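Local structure of abietadiene synthase, chloroplastic (Abies grandis, 3S9V) at residues G208-V213 / F239-N244; Q216-L221 / G226-S231; P424-M429 / E729-F734; Q672-T677 / R745-T750. The protein belongs to the terpene synthase family of enzymes and is mainly helical, with an N-terminal helical domain and a metal-binding domain. All coordinates share one frame; numbering follows the deposited sequence.

Contact 1 (G208-V213 / F239-N244)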
loop_
_atom_site.group_PDB
_atom_site.type_symbol
_atom_site.label_atom_id
_atom_site.label_comp_id
_atom_site.label_asym_id
_atom_site.label_seq_id
_atom_site.Cartn_x
_atom_site.Cartn_y
_atom_site.Cartn_z
ATOM N N GLY A 208 -30.311 -1.559 -19.122
ATOM C CA GLY A 208 -30.059 -2.167 -20.419
ATOM C C GLY A 208 -30.537 -3.607 -20.527
ATOM O O GLY A 208 -30.238 -4.292 -21.504
ATOM N N LEU A 209 -31.286 -4.071 -19.528
ATOM C CA LEU A 209 -31.796 -5.442 -19.519
ATOM C C LEU A 209 -33.308 -5.462 -19.301
ATOM O O LEU A 209 -33.894 -6.509 -19.029
ATOM C CB LEU A 209 -31.120 -6.230 -18.397
ATOM C CG LEU A 209 -29.596 -6.206 -18.399
ATOM C CD1 LEU A 209 -29.095 -6.653 -17.044
ATOM C CD2 LEU A 209 -29.057 -7.099 -19.514
ATOM N N GLN A 210 -33.929 -4.296 -19.423
ATOM C CA GLN A 210 -35.365 -4.135 -19.225
ATOM C C GLN A 210 -36.283 -5.026 -20.058
ATOM O O GLN A 210 -37.448 -5.197 -19.712
ATOM C CB GLN A 210 -35.763 -2.688 -19.490
ATOM C CG GLN A 210 -35.039 -1.673 -18.652
ATOM C CD GLN A 210 -35.524 -0.280 -18.940
ATOM O OE1 GLN A 210 -36.677 0.049 -18.672
ATOM N NE2 GLN A 210 -34.651 0.551 -19.498
ATOM N N GLU A 211 -35.786 -5.572 -21.160
ATOM C CA GLU A 211 -36.635 -6.414 -21.994
ATOM C C GLU A 211 -36.542 -7.897 -21.635
ATOM O O GLU A 211 -37.409 -8.680 -22.021
ATOM C CB GLU A 211 -36.283 -6.248 -23.480
ATOM C CG GLU A 211 -36.050 -4.822 -23.949
ATOM C CD GLU A 211 -34.571 -4.521 -24.170
ATOM O OE1 GLU A 211 -33.786 -4.655 -23.204
ATOM O OE2 GLU A 211 -34.192 -4.153 -25.307
ATOM N N ILE A 212 -35.515 -8.292 -20.889
ATOM C CA ILE A 212 -35.369 -9.708 -20.567
ATOM C C ILE A 212 -35.400 -10.082 -19.095
ATOM O O ILE A 212 -35.157 -11.238 -18.751
ATOM C CB ILE A 212 -34.050 -10.270 -21.139
ATOM C CG1 ILE A 212 -32.875 -9.829 -20.256
ATOM C CG2 ILE A 212 -33.859 -9.781 -22.573
ATOM C CD1 ILE A 212 -31.547 -10.440 -20.635
ATOM N N VAL A 213 -35.717 -9.137 -18.222
ATOM C CA VAL A 213 -35.698 -9.440 -16.802
ATOM C C VAL A 213 -37.072 -9.665 -16.142
ATOM O O VAL A 213 -38.079 -9.095 -16.564
ATOM C CB VAL A 213 -34.901 -8.328 -16.063
ATOM C CG1 VAL A 213 -35.788 -7.120 -15.783
ATOM C CG2 VAL A 213 -34.298 -8.878 -14.809
ATOM N N PHE A 239 -37.517 1.722 -11.091
ATOM C CA PHE A 239 -38.648 2.473 -10.562
ATOM C C PHE A 239 -39.709 2.690 -11.615
ATOM O O PHE A 239 -40.899 2.558 -11.338
ATOM C CB PHE A 239 -38.227 3.842 -10.031
ATOM C CG PHE A 239 -39.389 4.687 -9.591
ATOM C CD1 PHE A 239 -40.018 4.444 -8.376
ATOM C CD2 PHE A 239 -39.893 5.690 -10.420
ATOM C CE1 PHE A 239 -41.134 5.184 -7.989
ATOM C CE2 PHE A 239 -41.007 6.436 -10.043
ATOM C CZ PHE A 239 -41.630 6.181 -8.824
ATOM N N MET A 240 -39.273 3.048 -12.818
ATOM C CA MET A 240 -40.200 3.287 -13.910
ATOM C C MET A 240 -40.945 2.014 -14.322
ATOM O O MET A 240 -42.051 2.092 -14.858
ATOM C CB MET A 240 -39.467 3.903 -15.119
ATOM C CG MET A 240 -39.053 5.367 -14.905
ATOM S SD MET A 240 -38.523 6.261 -16.390
ATOM C CE MET A 240 -36.860 5.586 -16.600
ATOM N N ARG A 241 -40.352 0.849 -14.062
ATOM C CA ARG A 241 -40.994 -0.418 -14.413
ATOM C C ARG A 241 -41.855 -1.042 -13.316
ATOM O O ARG A 241 -42.743 -1.839 -13.619
ATOM C CB ARG A 241 -39.949 -1.454 -14.861
ATOM C CG ARG A 241 -39.429 -1.246 -16.276
ATOM C CD ARG A 241 -40.589 -1.015 -17.236
ATOM N NE ARG A 241 -40.150 -0.835 -18.614
ATOM C CZ ARG A 241 -39.688 -1.814 -19.382
ATOM N NH1 ARG A 241 -39.605 -3.054 -18.909
ATOM N NH2 ARG A 241 -39.312 -1.553 -20.628
ATOM N N THR A 242 -41.604 -0.681 -12.055
ATOM C CA THR A 242 -42.346 -1.259 -10.930
ATOM C C THR A 242 -42.977 -0.266 -9.951
ATOM O O THR A 242 -43.779 -0.656 -9.108
ATOM C CB THR A 242 -41.442 -2.181 -10.074
ATOM O OG1 THR A 242 -40.495 -1.378 -9.361
ATOM C CG2 THR A 242 -40.686 -3.172 -10.947
ATOM N N GLY A 243 -42.603 1.003 -10.035
ATOM C CA GLY A 243 -43.161 1.975 -9.111
ATOM C C GLY A 243 -42.685 1.754 -7.682
ATOM O O GLY A 243 -43.204 2.365 -6.754
ATOM N N ASN A 244 -41.697 0.880 -7.502
ATOM C CA ASN A 244 -41.162 0.587 -6.174
ATOM C C ASN A 244 -40.661 1.867 -5.492
ATOM O O ASN A 244 -39.756 2.539 -5.987
ATOM C CB ASN A 244 -40.038 -0.452 -6.286
ATOM C CG ASN A 244 -39.378 -0.745 -4.951
ATOM O OD1 ASN A 244 -38.495 -0.011 -4.513
ATOM N ND2 ASN A 244 -39.813 -1.813 -4.291
#
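In the helical N-terminal domain of the terpene synthase, R241 at the C-terminal end of helix 232-242 reaches across to Q210, in the loop that leads into helix 215-219. The join is made at the surface by one long side chain and one loop residue. R241 NH1 donates to the backbone oxygen Q210 O at 3.1 Å, with an N-H...O angle of 141°; the donor stands above the carbonyl plane. A bend at chi2 (-47°) turns the arginine chain so that its guanidinium lies against Q210. The glutamine side chain crosses the arginine at about a right angle, and its OE1 sits over one face of the guanidinium near the rim, 3.6 Å from R241 NE. The two flat groups are 52° apart, so they do not stack. Q210 CB lies over the same face, 3.9 Å from R241 NH1. At its other end the amide is held by its own loop, NE2 donating to E207 O, while R241 also leans on W215. After T242 the helix ends: G243 has positive phi, and T242 OG1 accepts from N244 N at 3.2 Å in an ST turn, leading to N244 as N-cap of helix 245-258. The positive guanidinium thus meets two amide oxygens, one through an N-H and one over its face, which probably makes the approach electrostatically favourable without a carboxylate partner in the pair.

Contact 2 (Q216-L221 / G226-S231)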
loop_
_atom_site.group_PDB
_atom_site.type_symbol
_atom_site.label_atom_id
_atom_site.label_comp_id
_atom_site.label_asym_id
_atom_site.label_seq_id
_atom_site.Cartn_x
_atom_site.Cartn_y
_atom_site.Cartn_z
ATOM N N GLN A 216 -40.170 -9.105 -10.664
ATOM C CA GLN A 216 -40.454 -9.614 -9.329
ATOM C C GLN A 216 -39.227 -10.256 -8.682
ATOM O O GLN A 216 -38.929 -10.004 -7.519
ATOM C CB GLN A 216 -41.597 -10.630 -9.377
ATOM C CG GLN A 216 -41.792 -11.367 -8.073
ATOM C CD GLN A 216 -42.990 -12.275 -8.117
ATOM O OE1 GLN A 216 -43.106 -13.129 -9.004
ATOM N NE2 GLN A 216 -43.898 -12.099 -7.165
ATOM N N LYS A 217 -38.523 -11.093 -9.427
ATOM C CA LYS A 217 -37.333 -11.744 -8.891
ATOM C C LYS A 217 -36.253 -10.710 -8.613
ATOM O O LYS A 217 -35.511 -10.826 -7.637
ATOM C CB LYS A 217 -36.816 -12.803 -9.871
ATOM C CG LYS A 217 -37.733 -14.003 -9.993
ATOM C CD LYS A 217 -37.106 -15.105 -10.830
ATOM C CE LYS A 217 -37.959 -16.363 -10.798
ATOM N NZ LYS A 217 -37.321 -17.464 -11.566
ATOM N N ILE A 218 -36.176 -9.693 -9.469
ATOM C CA ILE A 218 -35.195 -8.623 -9.310
ATOM C C ILE A 218 -35.402 -7.819 -8.019
ATOM O O ILE A 218 -34.434 -7.435 -7.366
ATOM C CB ILE A 218 -35.236 -7.643 -10.511
ATOM C CG1 ILE A 218 -34.690 -8.329 -11.764
ATOM C CG2 ILE A 218 -34.442 -6.392 -10.201
ATOM C CD1 ILE A 218 -33.255 -8.806 -11.643
ATOM N N MET A 219 -36.657 -7.570 -7.652
ATOM C CA MET A 219 -36.961 -6.786 -6.450
ATOM C C MET A 219 -36.377 -7.364 -5.158
ATOM O O MET A 219 -36.142 -6.629 -4.194
ATOM C CB MET A 219 -38.478 -6.622 -6.278
ATOM C CG MET A 219 -39.200 -5.887 -7.417
ATOM S SD MET A 219 -38.538 -4.252 -7.827
ATOM C CE MET A 219 -38.202 -3.586 -6.173
ATOM N N LYS A 220 -36.144 -8.673 -5.137
ATOM C CA LYS A 220 -35.601 -9.332 -3.954
ATOM C C LYS A 220 -34.120 -9.044 -3.783
ATOM O O LYS A 220 -33.551 -9.297 -2.722
ATOM C CB LYS A 220 -35.786 -10.845 -4.046
ATOM C CG LYS A 220 -37.191 -11.314 -4.394
ATOM C CD LYS A 220 -37.260 -12.836 -4.337
ATOM C CE LYS A 220 -38.570 -13.371 -4.893
ATOM N NZ LYS A 220 -38.676 -14.849 -4.705
ATOM N N LEU A 221 -33.497 -8.517 -4.832
ATOM C CA LEU A 221 -32.074 -8.224 -4.795
ATOM C C LEU A 221 -31.790 -6.737 -4.608
ATOM O O LEU A 221 -30.665 -6.284 -4.791
ATOM C CB LEU A 221 -31.419 -8.740 -6.077
ATOM C CG LEU A 221 -31.714 -10.215 -6.364
ATOM C CD1 LEU A 221 -31.043 -10.639 -7.662
ATOM C CD2 LEU A 221 -31.228 -11.070 -5.197
ATOM N N GLY A 226 -32.331 0.942 -0.993
ATOM C CA GLY A 226 -33.249 0.996 -2.117
ATOM C C GLY A 226 -32.643 1.029 -3.505
ATOM O O GLY A 226 -33.369 0.979 -4.497
ATOM N N SER A 227 -31.319 1.099 -3.597
ATOM C CA SER A 227 -30.687 1.146 -4.908
ATOM C C SER A 227 -30.477 -0.246 -5.451
ATOM O O SER A 227 -30.647 -1.241 -4.745
ATOM C CB SER A 227 -29.320 1.820 -4.833
ATOM O OG SER A 227 -28.311 0.858 -4.553
ATOM N N PHE A 228 -30.105 -0.305 -6.721
ATOM C CA PHE A 228 -29.783 -1.563 -7.358
ATOM C C PHE A 228 -28.299 -1.418 -7.686
ATOM O O PHE A 228 -27.906 -0.696 -8.606
ATOM C CB PHE A 228 -30.675 -1.768 -8.580
ATOM C CG PHE A 228 -32.030 -2.326 -8.225
ATOM C CD1 PHE A 228 -32.224 -3.702 -8.124
ATOM C CD2 PHE A 228 -33.079 -1.474 -7.878
ATOM C CE1 PHE A 228 -33.433 -4.228 -7.677
ATOM C CE2 PHE A 228 -34.298 -1.987 -7.427
ATOM C CZ PHE A 228 -34.477 -3.369 -7.323
ATOM N N LEU A 229 -27.487 -2.076 -6.863
ATOM C CA LEU A 229 -26.030 -2.045 -6.945
ATOM C C LEU A 229 -25.457 -0.636 -7.034
ATOM O O LEU A 229 -24.493 -0.385 -7.758
ATOM C CB LEU A 229 -25.517 -2.894 -8.108
ATOM C CG LEU A 229 -24.523 -3.896 -7.514
ATOM C CD1 LEU A 229 -25.120 -5.276 -7.582
ATOM C CD2 LEU A 229 -23.198 -3.834 -8.231
ATOM N N SER A 230 -26.081 0.271 -6.288
ATOM C CA SER A 230 -25.694 1.675 -6.182
ATOM C C SER A 230 -25.798 2.525 -7.437
ATOM O O SER A 230 -25.385 3.687 -7.426
ATOM C CB SER A 230 -24.277 1.788 -5.617
ATOM O OG SER A 230 -23.299 1.554 -6.608
ATOM N N SER A 231 -26.361 1.968 -8.505
ATOM C CA SER A 231 -26.496 2.697 -9.766
ATOM C C SER A 231 -27.796 3.500 -9.894
ATOM O O SER A 231 -28.888 2.937 -9.870
ATOM C CB SER A 231 -26.391 1.713 -10.933
ATOM O OG SER A 231 -26.737 2.330 -12.158
HETATM O O HOH W 1 -28.769 -4.170 -5.418
#
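A water spans the gap between L221 and L229: it donates to L221 O at 2.9 Å and accepts from L229 N at 2.8 Å. This ties L221, on the helix 215-219 side, to the loop that precedes helix 232-242. In that loop F228 to S231 form a type I' beta turn, and S227 OG accepts from S230 N in an ST motif. The rest of the contact belongs to F228, whose ring points its edge at the helix. I218 O lies near the ring plane, 3.4 Å from F228 CE1, whereas the methyl I218 CG2 stands off that plane, 3.5 Å from F228 CE1. Bends at chi2 and chi3 (-54° and -41°) curl M219 back, bringing its CE to 3.9 Å from F228 CZ, also at the edge. The sulfur M219 SD is 5.5 Å from the centroid of the F228 ring, an oblique Met-aromatic contact. V238 and C247, from the next two helices, pack on F228 as well. A carbonyl oxygen facing an aromatic edge, where the hydrogens carry slight positive charge, is probably favourable, and the water supplies two main-chain groups with partners beside the apolar packing of F228.

Contact 3 (P424-M429 / E729-F734)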
loop_
_atom_site.group_PDB
_atom_site.type_symbol
_atom_site.label_atom_id
_atom_site.label_comp_id
_atom_site.label_asym_id
_atom_site.label_seq_id
_atom_site.Cartn_x
_atom_site.Cartn_y
_atom_site.Cartn_z
ATOM N N PRO A 424 8.331 -6.158 -1.588
ATOM C CA PRO A 424 7.141 -6.486 -0.795
ATOM C C PRO A 424 7.262 -5.929 0.618
ATOM O O PRO A 424 8.292 -5.376 0.994
ATOM C CB PRO A 424 7.137 -8.017 -0.771
ATOM C CG PRO A 424 7.902 -8.398 -1.976
ATOM C CD PRO A 424 9.013 -7.389 -2.020
ATOM N N TRP A 425 6.194 -6.109 1.385
ATOM C CA TRP A 425 6.084 -5.680 2.773
ATOM C C TRP A 425 7.396 -5.745 3.579
ATOM O O TRP A 425 7.932 -4.728 4.021
ATOM C CB TRP A 425 5.008 -6.550 3.437
ATOM C CG TRP A 425 4.796 -6.354 4.909
ATOM C CD1 TRP A 425 4.867 -7.312 5.871
ATOM C CD2 TRP A 425 4.401 -5.148 5.571
ATOM N NE1 TRP A 425 4.536 -6.783 7.098
ATOM C CE2 TRP A 425 4.247 -5.455 6.942
ATOM C CE3 TRP A 425 4.158 -3.836 5.138
ATOM C CZ2 TRP A 425 3.863 -4.504 7.886
ATOM C CZ3 TRP A 425 3.772 -2.886 6.079
ATOM C CH2 TRP A 425 3.630 -3.228 7.439
ATOM N N HIS A 426 7.920 -6.947 3.754
ATOM C CA HIS A 426 9.132 -7.132 4.537
ATOM C C HIS A 426 10.423 -6.557 3.969
ATOM O O HIS A 426 11.469 -6.684 4.597
ATOM C CB HIS A 426 9.318 -8.623 4.829
ATOM C CG HIS A 426 8.233 -9.202 5.683
ATOM N ND1 HIS A 426 7.698 -10.453 5.465
ATOM C CD2 HIS A 426 7.583 -8.698 6.757
ATOM C CE1 HIS A 426 6.762 -10.694 6.365
ATOM N NE2 HIS A 426 6.673 -9.645 7.162
ATOM N N LYS A 427 10.354 -5.925 2.801
ATOM C CA LYS A 427 11.536 -5.349 2.165
ATOM C C LYS A 427 11.307 -3.902 1.768
ATOM O O LYS A 427 12.175 -3.278 1.162
ATOM C CB LYS A 427 11.910 -6.122 0.898
ATOM C CG LYS A 427 12.218 -7.583 1.091
ATOM C CD LYS A 427 12.628 -8.192 -0.235
ATOM C CE LYS A 427 12.800 -9.690 -0.132
ATOM N NZ LYS A 427 13.222 -10.269 -1.438
ATOM N N SER A 428 10.140 -3.374 2.104
ATOM C CA SER A 428 9.805 -2.009 1.749
ATOM C C SER A 428 9.996 -1.010 2.896
ATOM O O SER A 428 9.247 -1.021 3.874
ATOM C CB SER A 428 8.361 -1.961 1.248
ATOM O OG SER A 428 8.008 -0.646 0.853
ATOM N N MET A 429 11.004 -0.149 2.768
ATOM C CA MET A 429 11.277 0.867 3.783
ATOM C C MET A 429 10.449 2.104 3.421
ATOM O O MET A 429 10.349 2.472 2.252
ATOM C CB MET A 429 12.771 1.221 3.806
ATOM C CG MET A 429 13.723 0.015 3.739
ATOM S SD MET A 429 13.408 -1.265 4.980
ATOM C CE MET A 429 13.454 -0.262 6.471
ATOM N N GLU A 729 5.476 -14.399 12.190
ATOM C CA GLU A 729 5.255 -14.237 13.618
ATOM C C GLU A 729 5.621 -12.805 14.013
ATOM O O GLU A 729 4.980 -12.200 14.880
ATOM C CB GLU A 729 6.095 -15.244 14.427
ATOM C CG GLU A 729 5.859 -15.109 15.937
ATOM C CD GLU A 729 6.444 -16.239 16.783
ATOM O OE1 GLU A 729 6.434 -16.094 18.029
ATOM O OE2 GLU A 729 6.900 -17.262 16.221
ATOM N N LEU A 730 6.648 -12.260 13.364
ATOM C CA LEU A 730 7.090 -10.891 13.639
ATOM C C LEU A 730 5.994 -9.889 13.255
ATOM O O LEU A 730 5.841 -8.853 13.908
ATOM C CB LEU A 730 8.382 -10.585 12.872
ATOM C CG LEU A 730 9.045 -9.246 13.184
ATOM C CD1 LEU A 730 9.386 -9.186 14.673
ATOM C CD2 LEU A 730 10.296 -9.084 12.345
ATOM N N ASN A 731 5.229 -10.187 12.203
ATOM C CA ASN A 731 4.144 -9.292 11.814
ATOM C C ASN A 731 3.141 -9.205 12.955
ATOM O O ASN A 731 2.737 -8.115 13.362
ATOM C CB ASN A 731 3.380 -9.803 10.586
ATOM C CG ASN A 731 4.094 -9.535 9.288
ATOM O OD1 ASN A 731 4.800 -8.532 9.142
ATOM N ND2 ASN A 731 3.890 -10.420 8.316
ATOM N N ARG A 732 2.736 -10.365 13.466
ATOM C CA ARG A 732 1.751 -10.389 14.531
ATOM C C ARG A 732 2.230 -9.615 15.736
ATOM O O ARG A 732 1.443 -8.927 16.378
ATOM C CB ARG A 732 1.403 -11.825 14.939
ATOM C CG ARG A 732 0.177 -11.905 15.855
ATOM C CD ARG A 732 -0.250 -13.343 16.097
ATOM N NE ARG A 732 0.850 -14.158 16.605
ATOM C CZ ARG A 732 0.800 -15.478 16.757
ATOM N NH1 ARG A 732 1.854 -16.132 17.224
ATOM N NH2 ARG A 732 -0.302 -16.145 16.443
ATOM N N GLU A 733 3.517 -9.724 16.049
ATOM C CA GLU A 733 4.058 -8.993 17.192
ATOM C C GLU A 733 3.983 -7.493 16.919
ATOM O O GLU A 733 3.479 -6.729 17.739
ATOM C CB GLU A 733 5.512 -9.391 17.456
ATOM C CG GLU A 733 5.722 -10.855 17.773
ATOM C CD GLU A 733 5.041 -11.278 19.051
ATOM O OE1 GLU A 733 5.308 -10.653 20.101
ATOM O OE2 GLU A 733 4.244 -12.239 19.006
ATOM N N PHE A 734 4.480 -7.086 15.753
ATOM C CA PHE A 734 4.485 -5.688 15.352
ATOM C C PHE A 734 3.094 -5.085 15.400
ATOM O O PHE A 734 2.913 -3.934 15.793
ATOM C CB PHE A 734 5.047 -5.557 13.934
ATOM C CG PHE A 734 4.951 -4.162 13.366
ATOM C CD1 PHE A 734 5.702 -3.118 13.905
ATOM C CD2 PHE A 734 4.118 -3.895 12.283
ATOM C CE1 PHE A 734 5.627 -1.826 13.372
ATOM C CE2 PHE A 734 4.033 -2.606 11.740
ATOM C CZ PHE A 734 4.787 -1.571 12.284
#
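W425 and H426, in the loop between helices 413-422 and 430-440, close on N731 of helix 712-736, part of the helical bundle of a terpene synthase. The hydrogen bonds converge on one atom. W425 NE1 donates to N731 OD1 at 2.7 Å, nearly straight at 160°, with the oxygen in the indole plane. H426 NE2 donates to the same N731 OD1 at 2.9 Å, the oxygen again near the ring plane. The two donors come from opposite faces of the carboxamide, each clear of its plane, and so pin the oxygen between two ring edges. The imidazole is turned only 19° from the amide, whereas the indole is much more steeply inclined to it. The neighbouring nitrogen N731 ND2 donates to S376 O, which helps to fix the rotation of the amide. Charge and ring contacts come from helix 741-757: R752 makes a cation-pi interaction with W425 and also bonds to W425 O, and F748 stacks on F734. The apolar component across the contact is slighter. With CG anti to the backbone N (chi1 176°), the indole is carried toward helix 712-736, which brings NE1 to N731 and sets the rim atom W425 CZ2 4.3 Å from F734 CE2.

Contact 4 (Q672-T677 / R745-T750)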
loop_
_atom_site.group_PDB
_atom_site.type_symbol
_atom_site.label_atom_id
_atom_site.label_comp_id
_atom_site.label_asym_id
_atom_site.label_seq_id
_atom_site.Cartn_x
_atom_site.Cartn_y
_atom_site.Cartn_z
ATOM N N GLN A 672 13.748 -11.005 19.909
ATOM C CA GLN A 672 14.374 -12.266 19.533
ATOM C C GLN A 672 14.089 -12.621 18.078
ATOM O O GLN A 672 14.984 -13.059 17.353
ATOM C CB GLN A 672 13.897 -13.393 20.463
ATOM C CG GLN A 672 14.292 -13.173 21.923
ATOM C CD GLN A 672 13.722 -14.213 22.877
ATOM O OE1 GLN A 672 12.672 -14.799 22.622
ATOM N NE2 GLN A 672 14.406 -14.427 23.997
ATOM N N LEU A 673 12.848 -12.418 17.648
ATOM C CA LEU A 673 12.462 -12.710 16.274
ATOM C C LEU A 673 13.180 -11.798 15.281
ATOM O O LEU A 673 13.548 -12.220 14.182
ATOM C CB LEU A 673 10.949 -12.567 16.114
ATOM C CG LEU A 673 10.106 -13.759 16.577
ATOM C CD1 LEU A 673 8.640 -13.368 16.594
ATOM C CD2 LEU A 673 10.329 -14.934 15.649
ATOM N N MET A 674 13.365 -10.544 15.675
ATOM C CA MET A 674 14.041 -9.562 14.841
ATOM C C MET A 674 15.448 -10.068 14.601
ATOM O O MET A 674 15.919 -10.127 13.465
ATOM C CB MET A 674 14.092 -8.198 15.552
ATOM C CG MET A 674 14.988 -7.166 14.871
ATOM S SD MET A 674 15.435 -5.774 15.957
ATOM C CE MET A 674 16.571 -6.619 17.027
ATOM N N GLY A 675 16.116 -10.432 15.690
ATOM C CA GLY A 675 17.469 -10.948 15.590
ATOM C C GLY A 675 17.522 -12.223 14.769
ATOM O O GLY A 675 18.423 -12.401 13.946
ATOM N N LEU A 676 16.558 -13.113 14.986
ATOM C CA LEU A 676 16.520 -14.371 14.247
ATOM C C LEU A 676 16.388 -14.135 12.751
ATOM O O LEU A 676 17.188 -14.651 11.974
ATOM C CB LEU A 676 15.371 -15.268 14.736
ATOM C CG LEU A 676 15.175 -16.609 14.011
ATOM C CD1 LEU A 676 16.447 -17.428 14.128
ATOM C CD2 LEU A 676 13.982 -17.382 14.617
ATOM N N THR A 677 15.395 -13.354 12.336
ATOM C CA THR A 677 15.219 -13.103 10.908
ATOM C C THR A 677 16.429 -12.409 10.276
ATOM O O THR A 677 16.791 -12.702 9.133
ATOM C CB THR A 677 13.954 -12.254 10.603
ATOM O OG1 THR A 677 14.073 -10.961 11.210
ATOM C CG2 THR A 677 12.704 -12.962 11.114
ATOM N N ARG A 745 8.528 0.321 15.618
ATOM C CA ARG A 745 9.167 0.668 14.352
ATOM C C ARG A 745 10.666 0.359 14.434
ATOM O O ARG A 745 11.256 -0.166 13.489
ATOM C CB ARG A 745 8.950 2.152 14.032
ATOM C CG ARG A 745 7.500 2.517 13.702
ATOM C CD ARG A 745 7.287 4.031 13.639
ATOM N NE ARG A 745 8.132 4.672 12.635
ATOM C CZ ARG A 745 8.304 5.984 12.527
ATOM N NH1 ARG A 745 7.688 6.815 13.365
ATOM N NH2 ARG A 745 9.094 6.469 11.578
ATOM N N LEU A 746 11.280 0.677 15.570
ATOM C CA LEU A 746 12.706 0.410 15.750
ATOM C C LEU A 746 12.994 -1.075 15.640
ATOM O O LEU A 746 13.990 -1.478 15.057
ATOM C CB LEU A 746 13.186 0.914 17.111
ATOM C CG LEU A 746 13.506 2.401 17.203
ATOM C CD1 LEU A 746 13.813 2.763 18.644
ATOM C CD2 LEU A 746 14.694 2.724 16.298
ATOM N N VAL A 747 12.117 -1.893 16.203
ATOM C CA VAL A 747 12.317 -3.326 16.151
ATOM C C VAL A 747 11.997 -3.915 14.778
ATOM O O VAL A 747 12.825 -4.608 14.187
ATOM C CB VAL A 747 11.459 -4.043 17.210
ATOM C CG1 VAL A 747 11.625 -5.563 17.077
ATOM C CG2 VAL A 747 11.880 -3.604 18.597
ATOM N N PHE A 748 10.804 -3.617 14.268
ATOM C CA PHE A 748 10.342 -4.150 12.986
ATOM C C PHE A 748 11.084 -3.621 11.753
ATOM O O PHE A 748 11.354 -4.362 10.810
ATOM C CB PHE A 748 8.840 -3.880 12.844
ATOM C CG PHE A 748 8.190 -4.639 11.727
ATOM C CD1 PHE A 748 7.997 -6.008 11.820
ATOM C CD2 PHE A 748 7.782 -3.985 10.571
ATOM C CE1 PHE A 748 7.408 -6.714 10.780
ATOM C CE2 PHE A 748 7.194 -4.689 9.525
ATOM C CZ PHE A 748 7.008 -6.048 9.633
ATOM N N GLU A 749 11.403 -2.333 11.753
ATOM C CA GLU A 749 12.109 -1.730 10.628
ATOM C C GLU A 749 13.549 -2.210 10.553
ATOM O O GLU A 749 14.117 -2.330 9.466
ATOM C CB GLU A 749 12.090 -0.208 10.740
ATOM C CG GLU A 749 10.701 0.412 10.664
ATOM C CD GLU A 749 9.966 0.053 9.387
ATOM O OE1 GLU A 749 10.606 0.033 8.317
ATOM O OE2 GLU A 749 8.747 -0.197 9.452
ATOM N N THR A 750 14.152 -2.469 11.709
ATOM C CA THR A 750 15.521 -2.950 11.721
ATOM C C THR A 750 15.543 -4.322 11.034
ATOM O O THR A 750 16.455 -4.609 10.266
ATOM C CB THR A 750 16.087 -3.025 13.164
ATOM O OG1 THR A 750 16.282 -1.695 13.674
ATOM C CG2 THR A 750 17.416 -3.743 13.181
#
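M674 and V747 form the nearest CA pair of segments 672-677 and 745-750, on helices 669-693 and 741-757 in the helical bundle of the terpene synthase, with CA of M674 only 6.6 Å from CA of V747. Both segments are regular helix throughout and run in broadly the same direction. The main-chain bonds L676 N to Q672 O and T677 N to L673 O show the turn that carries M674 to be intact. No hydrogen bond crosses between the segments, and the join is made by one methionine laid against a buried turn of the partner helix. M674 has its CG anti to the backbone N (chi1 170°), which sends the chain across the narrow gap. Its root comes first, with M674 CB 3.9 Å from V747 CG1. Further out, the sulfur M674 SD passes 3.4 Å from the main-chain oxygen V747 O, and a bend at chi3 (72°) then turns the terminal methyl away from the line of the chain. Beyond V747, one turn on, the side chain of T750 meets the same sulfur. L641 and V645 of helix 641-648 pack on both M674 and T750, so a third helix covers the seam, and A751 adds to the packing on M674. The threonine is fixed by polar bonds of its own: T750 OG1 donates to L746 O at 2.7 Å, where the backbone bond T750 N to L746 O is weak, and is also hydrogen-bonded to Y527 OH. That leaves its methyl to the methionine, with T750 CG2 4.0 Å from M674 SD.

Overall arrangement
From the N terminus, the chain first meets the pair of contacts in the N-terminal helical domain. Contact 1 opens at 208-213 and closes at 239-244; contact 2 opens and closes within that span, so the short helix 215-219 is tied both to its following loop and, through M219 and I218, to residues of contact 1. Their centres are 10 Å apart. Far along the molecule, contact 3 opens at 424-429 and does not close until 729-734, spanning about 300 residues. Contact 4 opens inside that span at 672-677 and closes beyond it at 745-750, so the two cross. They touch, bringing helices 669-693, 712-736 and 741-757 together with the 424-429 loop; the centres of contacts 1 and 3 lie about 51 Å apart.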